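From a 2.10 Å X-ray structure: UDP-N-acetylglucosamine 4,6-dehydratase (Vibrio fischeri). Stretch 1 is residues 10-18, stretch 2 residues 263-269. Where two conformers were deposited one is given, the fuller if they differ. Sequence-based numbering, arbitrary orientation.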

# COMPACT_ATOMS: atom_id res chain seq x y z
N LEU A 10 -0.96 -24.24 11.80
CA LEU A 10 -1.95 -23.27 12.28
C LEU A 10 -3.31 -23.40 11.62
O LEU A 10 -4.33 -23.20 12.28
CB LEU A 10 -1.47 -21.83 12.13
CG LEU A 10 -0.57 -21.35 13.25
CD1 LEU A 10 -0.17 -19.94 13.01
CD2 LEU A 10 -1.28 -21.47 14.60
N ILE A 11 -3.35 -23.77 10.35
CA ILE A 11 -4.65 -23.88 9.68
C ILE A 11 -5.12 -25.33 9.64
O ILE A 11 -5.84 -25.75 8.72
CB ILE A 11 -4.68 -23.18 8.27
CG1 ILE A 11 -3.56 -23.68 7.36
CG2 ILE A 11 -4.56 -21.70 8.45
CD1 ILE A 11 -3.65 -23.14 5.92
N GLY A 12 -4.72 -26.10 10.66
CA GLY A 12 -5.31 -27.43 10.90
C GLY A 12 -5.06 -28.46 9.82
O GLY A 12 -5.90 -29.33 9.59
N ARG A 13 -3.91 -28.35 9.16
CA ARG A 13 -3.50 -29.25 8.10
C ARG A 13 -2.03 -29.57 8.31
O ARG A 13 -1.38 -28.92 9.09
CB ARG A 13 -3.67 -28.59 6.71
CG ARG A 13 -5.08 -28.60 6.16
CD ARG A 13 -5.13 -28.37 4.60
NE ARG A 13 -5.05 -26.95 4.23
CZ ARG A 13 -4.13 -26.42 3.41
NH1 ARG A 13 -3.20 -27.17 2.83
NH2 ARG A 13 -4.17 -25.13 3.16
N ASP A 14 -1.52 -30.56 7.60
CA ASP A 14 -0.12 -30.96 7.74
C ASP A 14 0.57 -31.12 6.37
O ASP A 14 1.81 -31.21 6.30
CB ASP A 14 -0.07 -32.22 8.65
CG ASP A 14 0.90 -33.28 8.18
OD1 ASP A 14 2.14 -33.03 8.15
OD2 ASP A 14 0.42 -34.40 7.90
N THR A 15 -0.20 -31.05 5.28
CA THR A 15 0.32 -31.24 3.93
C THR A 15 -0.16 -30.17 2.92
O THR A 15 -1.29 -29.67 3.02
CB THR A 15 -0.12 -32.63 3.46
OG1 THR A 15 0.59 -32.99 2.28
CG2 THR A 15 -1.64 -32.66 3.23
N GLU A 16 0.69 -29.83 1.96
CA GLU A 16 0.36 -28.86 0.91
C GLU A 16 -0.87 -29.33 0.12
O GLU A 16 -1.18 -30.51 0.10
CB GLU A 16 1.55 -28.56 -0.02
CG GLU A 16 2.83 -28.07 0.70
CD GLU A 16 3.54 -26.81 0.09
OE1 GLU A 16 2.98 -26.04 -0.76
OE2 GLU A 16 4.69 -26.57 0.55
N LEU A 17 -1.60 -28.38 -0.46
CA LEU A 17 -2.76 -28.69 -1.29
C LEU A 17 -2.47 -29.29 -2.66
O LEU A 17 -3.19 -30.17 -3.11
CB LEU A 17 -3.61 -27.45 -1.53
CG LEU A 17 -4.92 -27.35 -0.76
CD1 LEU A 17 -4.59 -27.27 0.67
CD2 LEU A 17 -5.71 -26.13 -1.21
N PHE A 18 -1.45 -28.78 -3.35
CA PHE A 18 -1.27 -29.09 -4.77
C PHE A 18 -0.01 -29.92 -5.07
O PHE A 18 0.47 -29.98 -6.21
CB PHE A 18 -1.17 -27.80 -5.54
CG PHE A 18 -2.26 -26.84 -5.26
CD1 PHE A 18 -3.58 -27.21 -5.37
CD2 PHE A 18 -1.97 -25.52 -4.96
CE1 PHE A 18 -4.58 -26.30 -5.14
CE2 PHE A 18 -2.97 -24.61 -4.74
CZ PHE A 18 -4.28 -25.00 -4.80
N GLU A 263 -10.28 -33.53 1.71
CA GLU A 263 -10.66 -34.01 3.04
C GLU A 263 -9.82 -33.33 4.10
O GLU A 263 -10.23 -33.24 5.27
CB GLU A 263 -10.46 -35.54 3.14
CG GLU A 263 -10.78 -36.19 4.52
CD GLU A 263 -12.27 -36.35 4.80
OE1 GLU A 263 -12.73 -37.51 4.87
OE2 GLU A 263 -12.97 -35.32 4.95
N ALA A 264 -8.65 -32.85 3.69
CA ALA A 264 -7.75 -32.12 4.59
C ALA A 264 -8.29 -30.72 4.96
O ALA A 264 -8.10 -30.28 6.11
CB ALA A 264 -6.35 -32.00 3.97
N LEU A 265 -8.91 -30.03 3.99
CA LEU A 265 -9.35 -28.64 4.17
C LEU A 265 -10.58 -28.57 5.06
O LEU A 265 -11.66 -29.07 4.69
CB LEU A 265 -9.67 -27.98 2.82
CG LEU A 265 -8.56 -27.31 2.02
CD1 LEU A 265 -9.13 -26.65 0.77
CD2 LEU A 265 -7.81 -26.29 2.88
N HIS A 266 -10.43 -27.96 6.23
CA HIS A 266 -11.54 -27.84 7.16
C HIS A 266 -11.86 -26.39 7.37
O HIS A 266 -10.96 -25.56 7.37
CB HIS A 266 -11.21 -28.48 8.53
CG HIS A 266 -10.98 -29.95 8.46
ND1 HIS A 266 -11.97 -30.84 8.10
CD2 HIS A 266 -9.87 -30.70 8.68
CE1 HIS A 266 -11.48 -32.07 8.10
NE2 HIS A 266 -10.21 -32.01 8.46
N LEU A 267 -13.14 -26.11 7.59
CA LEU A 267 -13.55 -24.80 8.04
C LEU A 267 -13.02 -24.61 9.45
O LEU A 267 -13.11 -25.52 10.24
CB LEU A 267 -15.06 -24.67 8.04
CG LEU A 267 -15.78 -24.71 6.67
CD1 LEU A 267 -17.27 -24.97 6.91
CD2 LEU A 267 -15.57 -23.43 5.87
N ILE A 268 -12.44 -23.44 9.74
CA ILE A 268 -11.87 -23.14 11.03
C ILE A 268 -12.25 -21.72 11.35
O ILE A 268 -12.26 -20.87 10.49
CB ILE A 268 -10.32 -23.20 11.04
CG1 ILE A 268 -9.79 -24.58 10.66
CG2 ILE A 268 -9.76 -22.81 12.44
CD1 ILE A 268 -8.31 -24.52 10.10
N SER A 269 -12.53 -21.44 12.61
CA SER A 269 -12.92 -20.09 13.00
C SER A 269 -11.68 -19.24 13.23
O SER A 269 -10.61 -19.78 13.44
CB SER A 269 -13.81 -20.12 14.26
OG SER A 269 -13.01 -20.21 15.44

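Segments far apart in sequence often meet by packing, without a hydrogen bond between them, and the contact between residues 10-18 and 263-269 of this dehydratase is a compact example. The backbones set the terms. Ile11 is the first residue to leave helical phi/psi at the end of a helix, and from there the first stretch runs without regular structure to Phe18, the N-cap of another helix. The second stretch is largely loop or turn, with Ile268 and Ser269 in a strand; the side chain of Ser269 caps a backbone nitrogen just past the stretch. The chains run in opposite senses: Ile11 lies nearest Ile268, Gly12 nearest His266 and Arg13 nearest Ala264, with CA-CA distances of 7.4, 7.3 and 6.2 Å. No hydrogen bond crosses between them, so the 317 Å² they bury, both sides summed, rests on van der Waals contact.

Gly12 illustrates how backbone conformation and close packing can both suit a residue without a side chain. Its phi of 65° by itself favours glycine, and the packing adds a second constraint: an ideal CB would point toward the other stretch and lie 3.3 Å from Ile268 CD1, a tight fit. As it is, that methyl approaches the bare backbone, with Ile268 CD1 4.0 Å from Gly12 N and only 3.1 Å from Ile11 O. Ile268 directs its CA-to-CB bond toward the first stretch, and its chi1 m, chi2 t conformation carries CD1 into this position; the apolar contact with Ile11 is looser, at 4.3 Å from Ile268 CD1 to Ile11 CB. Nearby, the His266 ring presents its edge to the glycine carbonyl, His266 CD2 lying 4.3 Å from Gly12 O.

Arg13 shows the aliphatic part of a long polar side chain serving as packing surface. Its CA-to-CB bond points sideways, yet its end comes nearer the second stretch. Along the way Arg13 CG passes 3.5 Å from Ala264 O, and Arg13 CD lies 3.9 Å from Ala264 CB, whose bond from CA points toward the first stretch. Farther out, Leu265 CD2 sits 3.1 Å from Arg13 NE, oblique to the guanidinium. Arg13 NE is buried by the contact and has no partner anywhere in the model, whereas NH1 and NH2 are hydrogen-bonded elsewhere in the structure. Leu265 also reaches Leu17, the two side chains meeting at 4.0 Å between Leu265 CD1 and Leu17 CD2, and this apolar pair extends the contact beyond the arginine.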